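Local coordinates for mandelate racemase/muconate lactonizing protein (Paenibacillus sp., PDB 3V5C) that probably catalyses the dehydration of galacturonate as a magnesium-dependent enzyme with the enolase fold, at residues I47-I52 against L373-I378; T292-L297 against L306-H311. The protein carries 1 engineered substitution. All coordinates share one frame; numbering follows the deposited sequence.

Both contacts are buried, but they lie in different domains and share no secondary-structure element. Contact 1, whose centre lies about 23 Å from that of the chain, sits in the capping domain, where the N-terminal antiparallel sheet meets helix 371-380. Contact 2, whose centre lies about 10 Å from that of the chain, belongs to the barrel domain and joins a helix to the following strand and the loop beyond it. Their centres are about 28 Å apart and their nearest atoms about 13 Å. The chemistry differs accordingly: contact 1 turns on one arginine whose polar end is bonded to a threonine, whereas contact 2 lacks hydrogen bonds between its segments and rests on a tryptophan packed over a proline.

Contact 1. Residues I47-I52 against L373-I378; sequences IARITI and LVTYLI
T375 OG1 accepts from R49 NH1 at 2.8 Å and also bonds to the backbone carbonyl O of D371, one turn earlier in the helix. The arginine bond is nearly straight, with an N-H...O angle of 160°, and OG1 lies close to the guanidinium plane, so the group is met at its edge. T375 holds OG1 beside its own backbone N (chi1 -69°), which turns the hydroxyl back toward that carbonyl. R49 comes off strand 42-52 extended through its first two torsions and bends at chi3 (74°). One guanidinium face is covered by apolar carbons: I378 CD1 approaches NH1 to 3.3 Å, off centre toward the rim, and V374 CG1 is 3.9 Å from NH2. The axes of the short strand and helix segments approach to 10.5 Å, and the long arginine spans this separation. This is the capping domain of the enolase fold, in which the N-terminal meander of strands 14-30, 42-52 and 55-60 packs against a helix from the C-terminal end of the chain. The remaining nitrogens tie R49 to the adjoining strands: NE forms a salt bridge with E18 of strand 14-30, and NH2 is hydrogen-bonded to Y58 OH of strand 55-60. The E18 carboxylate probably offsets the arginine charge in this buried setting.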
# COMPACT_ATOMS: atom_id res chain seq x y z
N ILE A 47 13.33 -6.72 7.08
CA ILE A 47 12.56 -7.19 8.23
C ILE A 47 13.38 -7.06 9.50
O ILE A 47 14.60 -7.25 9.47
CB ILE A 47 12.17 -8.67 8.02
CG1 ILE A 47 11.11 -8.80 6.91
CG2 ILE A 47 11.70 -9.33 9.32
CD1 ILE A 47 9.77 -8.24 7.29
N ALA A 48 12.73 -6.71 10.60
CA ALA A 48 13.35 -6.84 11.90
C ALA A 48 12.57 -7.83 12.75
O ALA A 48 11.35 -7.96 12.64
CB ALA A 48 13.43 -5.49 12.61
N ARG A 49 13.30 -8.52 13.62
CA ARG A 49 12.73 -9.40 14.61
C ARG A 49 13.08 -8.79 15.97
O ARG A 49 14.25 -8.58 16.28
CB ARG A 49 13.37 -10.79 14.47
CG ARG A 49 12.95 -11.82 15.51
CD ARG A 49 13.34 -13.23 15.04
NE ARG A 49 14.78 -13.51 15.14
CZ ARG A 49 15.39 -14.52 14.53
NH1 ARG A 49 16.70 -14.71 14.70
NH2 ARG A 49 14.71 -15.34 13.74
N ILE A 50 12.06 -8.45 16.76
CA ILE A 50 12.31 -7.88 18.09
C ILE A 50 11.96 -8.91 19.15
O ILE A 50 11.01 -9.67 19.00
CB ILE A 50 11.52 -6.56 18.29
CG1 ILE A 50 12.00 -5.79 19.53
CG2 ILE A 50 9.99 -6.82 18.35
CD1 ILE A 50 11.45 -4.35 19.60
N THR A 51 12.74 -8.95 20.24
CA THR A 51 12.41 -9.85 21.34
C THR A 51 12.17 -8.99 22.57
O THR A 51 13.03 -8.21 22.95
CB THR A 51 13.57 -10.81 21.64
OG1 THR A 51 13.90 -11.57 20.46
CG2 THR A 51 13.17 -11.77 22.76
N ILE A 52 10.99 -9.15 23.16
CA ILE A 52 10.60 -8.43 24.37
C ILE A 52 10.05 -9.46 25.33
O ILE A 52 9.21 -10.29 24.96
CB ILE A 52 9.50 -7.38 24.07
CG1 ILE A 52 10.02 -6.29 23.14
CG2 ILE A 52 8.96 -6.77 25.39
CD1 ILE A 52 8.91 -5.49 22.47
N LEU A 373 15.45 -19.54 8.70
CA LEU A 373 15.91 -18.84 7.51
C LEU A 373 16.25 -17.40 7.85
O LEU A 373 17.26 -16.86 7.40
CB LEU A 373 14.85 -18.89 6.41
CG LEU A 373 15.25 -18.12 5.15
CD1 LEU A 373 16.51 -18.70 4.49
CD2 LEU A 373 14.11 -18.06 4.15
N VAL A 374 15.40 -16.76 8.65
CA VAL A 374 15.68 -15.39 9.04
C VAL A 374 16.98 -15.33 9.83
O VAL A 374 17.80 -14.45 9.62
CB VAL A 374 14.52 -14.80 9.81
CG1 VAL A 374 14.89 -13.43 10.33
CG2 VAL A 374 13.31 -14.73 8.89
N THR A 375 17.18 -16.29 10.73
CA THR A 375 18.42 -16.34 11.50
C THR A 375 19.65 -16.45 10.58
O THR A 375 20.63 -15.74 10.76
CB THR A 375 18.40 -17.48 12.52
OG1 THR A 375 17.44 -17.17 13.53
CG2 THR A 375 19.76 -17.64 13.17
N TYR A 376 19.56 -17.32 9.58
CA TYR A 376 20.64 -17.44 8.60
C TYR A 376 20.93 -16.11 7.90
O TYR A 376 22.08 -15.73 7.75
CB TYR A 376 20.30 -18.52 7.57
CG TYR A 376 21.27 -18.55 6.41
CD1 TYR A 376 22.52 -19.13 6.54
CD2 TYR A 376 20.93 -17.98 5.18
CE1 TYR A 376 23.41 -19.16 5.48
CE2 TYR A 376 21.81 -18.02 4.11
CZ TYR A 376 23.06 -18.61 4.27
OH TYR A 376 23.95 -18.65 3.21
N LEU A 377 19.87 -15.43 7.46
CA LEU A 377 20.02 -14.16 6.77
C LEU A 377 20.57 -13.05 7.67
O LEU A 377 21.35 -12.21 7.23
CB LEU A 377 18.68 -13.73 6.17
CG LEU A 377 18.25 -14.64 5.01
CD1 LEU A 377 16.86 -14.27 4.49
CD2 LEU A 377 19.26 -14.64 3.88
N ILE A 378 20.14 -13.04 8.93
CA ILE A 378 20.65 -12.08 9.90
C ILE A 378 22.17 -12.26 10.03
O ILE A 378 22.95 -11.31 9.97
CB ILE A 378 20.01 -12.31 11.30
CG1 ILE A 378 18.54 -11.90 11.28
CG2 ILE A 378 20.76 -11.52 12.37
CD1 ILE A 378 17.72 -12.47 12.47

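Contact 2. Residues T292-L297 against L306-H311; sequences THWMEL and LRSAPH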
# COMPACT_ATOMS: atom_id res chain seq x y z
N THR A 292 1.54 3.70 12.23
CA THR A 292 1.15 4.57 13.34
C THR A 292 0.75 5.96 12.82
O THR A 292 -0.27 6.53 13.24
CB THR A 292 2.31 4.68 14.36
OG1 THR A 292 2.59 3.36 14.84
CG2 THR A 292 1.89 5.56 15.54
N HIS A 293 1.52 6.45 11.87
CA HIS A 293 1.21 7.71 11.21
C HIS A 293 -0.17 7.63 10.54
O HIS A 293 -1.01 8.54 10.64
CB HIS A 293 2.28 8.04 10.18
CG HIS A 293 2.07 9.35 9.49
ND1 HIS A 293 2.75 10.50 9.83
CD2 HIS A 293 1.24 9.69 8.47
CE1 HIS A 293 2.36 11.49 9.06
NE2 HIS A 293 1.44 11.03 8.22
N TRP A 294 -0.41 6.52 9.85
CA TRP A 294 -1.67 6.32 9.14
C TRP A 294 -2.87 6.21 10.08
O TRP A 294 -3.97 6.65 9.74
CB TRP A 294 -1.59 5.11 8.21
CG TRP A 294 -1.43 5.48 6.77
CD1 TRP A 294 -0.35 5.25 5.98
CD2 TRP A 294 -2.41 6.14 5.96
NE1 TRP A 294 -0.59 5.73 4.70
CE2 TRP A 294 -1.85 6.28 4.66
CE3 TRP A 294 -3.70 6.63 6.19
CZ2 TRP A 294 -2.53 6.90 3.62
CZ3 TRP A 294 -4.39 7.24 5.14
CH2 TRP A 294 -3.80 7.36 3.86
N MET A 295 -2.68 5.65 11.28
CA MET A 295 -3.79 5.66 12.23
C MET A 295 -4.24 7.10 12.54
O MET A 295 -5.45 7.41 12.54
CB MET A 295 -3.38 4.94 13.52
CG MET A 295 -3.29 3.43 13.31
SD MET A 295 -2.55 2.54 14.70
CE MET A 295 -3.43 3.26 16.09
N GLU A 296 -3.28 7.97 12.79
CA GLU A 296 -3.58 9.37 13.11
C GLU A 296 -4.11 10.11 11.89
O GLU A 296 -5.11 10.83 11.95
CB GLU A 296 -2.35 10.08 13.68
CG GLU A 296 -1.90 9.54 15.03
CD GLU A 296 -0.66 10.23 15.56
OE1 GLU A 296 -0.55 11.47 15.41
OE2 GLU A 296 0.20 9.52 16.13
N LEU A 297 -3.43 9.92 10.76
CA LEU A 297 -3.84 10.55 9.52
C LEU A 297 -5.26 10.14 9.11
O LEU A 297 -6.08 10.98 8.73
CB LEU A 297 -2.83 10.23 8.42
CG LEU A 297 -3.21 10.76 7.04
CD1 LEU A 297 -3.29 12.28 7.06
CD2 LEU A 297 -2.16 10.29 6.05
N LEU A 306 -12.73 12.63 3.84
CA LEU A 306 -11.76 12.27 2.81
C LEU A 306 -11.44 10.77 2.88
O LEU A 306 -11.67 10.13 3.91
CB LEU A 306 -10.49 13.11 2.97
CG LEU A 306 -10.68 14.60 2.67
CD1 LEU A 306 -9.46 15.39 3.13
CD2 LEU A 306 -10.95 14.81 1.17
N ARG A 307 -10.90 10.23 1.78
CA ARG A 307 -10.69 8.80 1.66
C ARG A 307 -9.22 8.44 1.78
O ARG A 307 -8.35 9.19 1.36
CB ARG A 307 -11.21 8.31 0.31
CG ARG A 307 -12.70 8.53 0.12
CD ARG A 307 -13.02 8.59 -1.35
NE ARG A 307 -14.39 9.01 -1.60
CZ ARG A 307 -15.40 8.17 -1.80
NH1 ARG A 307 -15.19 6.86 -1.74
NH2 ARG A 307 -16.62 8.64 -2.03
N SER A 308 -8.96 7.25 2.33
CA SER A 308 -7.61 6.76 2.57
C SER A 308 -7.34 5.55 1.67
O SER A 308 -8.09 4.58 1.69
CB SER A 308 -7.48 6.31 4.04
OG SER A 308 -7.56 7.41 4.94
N ALA A 309 -6.25 5.61 0.92
CA ALA A 309 -5.82 4.48 0.11
C ALA A 309 -4.32 4.40 0.14
O ALA A 309 -3.64 4.90 -0.75
CB ALA A 309 -6.32 4.63 -1.34
N PRO A 310 -3.77 3.81 1.21
CA PRO A 310 -2.32 3.79 1.41
C PRO A 310 -1.59 3.17 0.24
O PRO A 310 -1.96 2.09 -0.24
CB PRO A 310 -2.16 2.90 2.64
CG PRO A 310 -3.45 3.07 3.38
CD PRO A 310 -4.50 3.16 2.31
N HIS A 311 -0.57 3.86 -0.24
CA HIS A 311 0.24 3.31 -1.31
C HIS A 311 1.03 2.11 -0.82
O HIS A 311 1.55 2.07 0.30
CB HIS A 311 1.18 4.39 -1.87
CG HIS A 311 2.20 3.87 -2.82
ND1 HIS A 311 3.41 3.34 -2.41
CD2 HIS A 311 2.19 3.78 -4.18
CE1 HIS A 311 4.10 2.97 -3.47
NE2 HIS A 311 3.39 3.22 -4.55
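W294 lays its indole over P310. The bond from CA to CB points toward 306-311, and chi1, well off a staggered position at -104°, then places the ring. At the five-membered end, NE1 is 3.8 Å from P310 CB, while its polar partner is the carbonyl of Y284, to which it is hydrogen-bonded. CE2 comes next, 3.8 Å from P310 CG; that proline carbon stands 4.0 Å from the centroid of the six-membered ring and 19° off its normal, a CH-pi contact over the face. CZ2 meets P310 CA at 3.8 Å, and CH2, the tip, lies at the same distance from S308 CB. Beside it on the rim, CZ3 approaches S308 OG to 3.2 Å, near the ring plane and thus at the edge. L297 CD2 covers the opposite face, 3.8 Å above it and offset toward the rim. A leucine here would probably leave the Y284 carbonyl without its N-H partner and open a gap between P310 and L297. The contact packs the helix of a beta-alpha-beta unit (strand 281-282, helix 291-303, strand 307-308) of the TIM barrel against strand 307-308, through S308, and the loop just after it, through P310, with L301 of the same helix and L325 of helix 317-325 also touching W294.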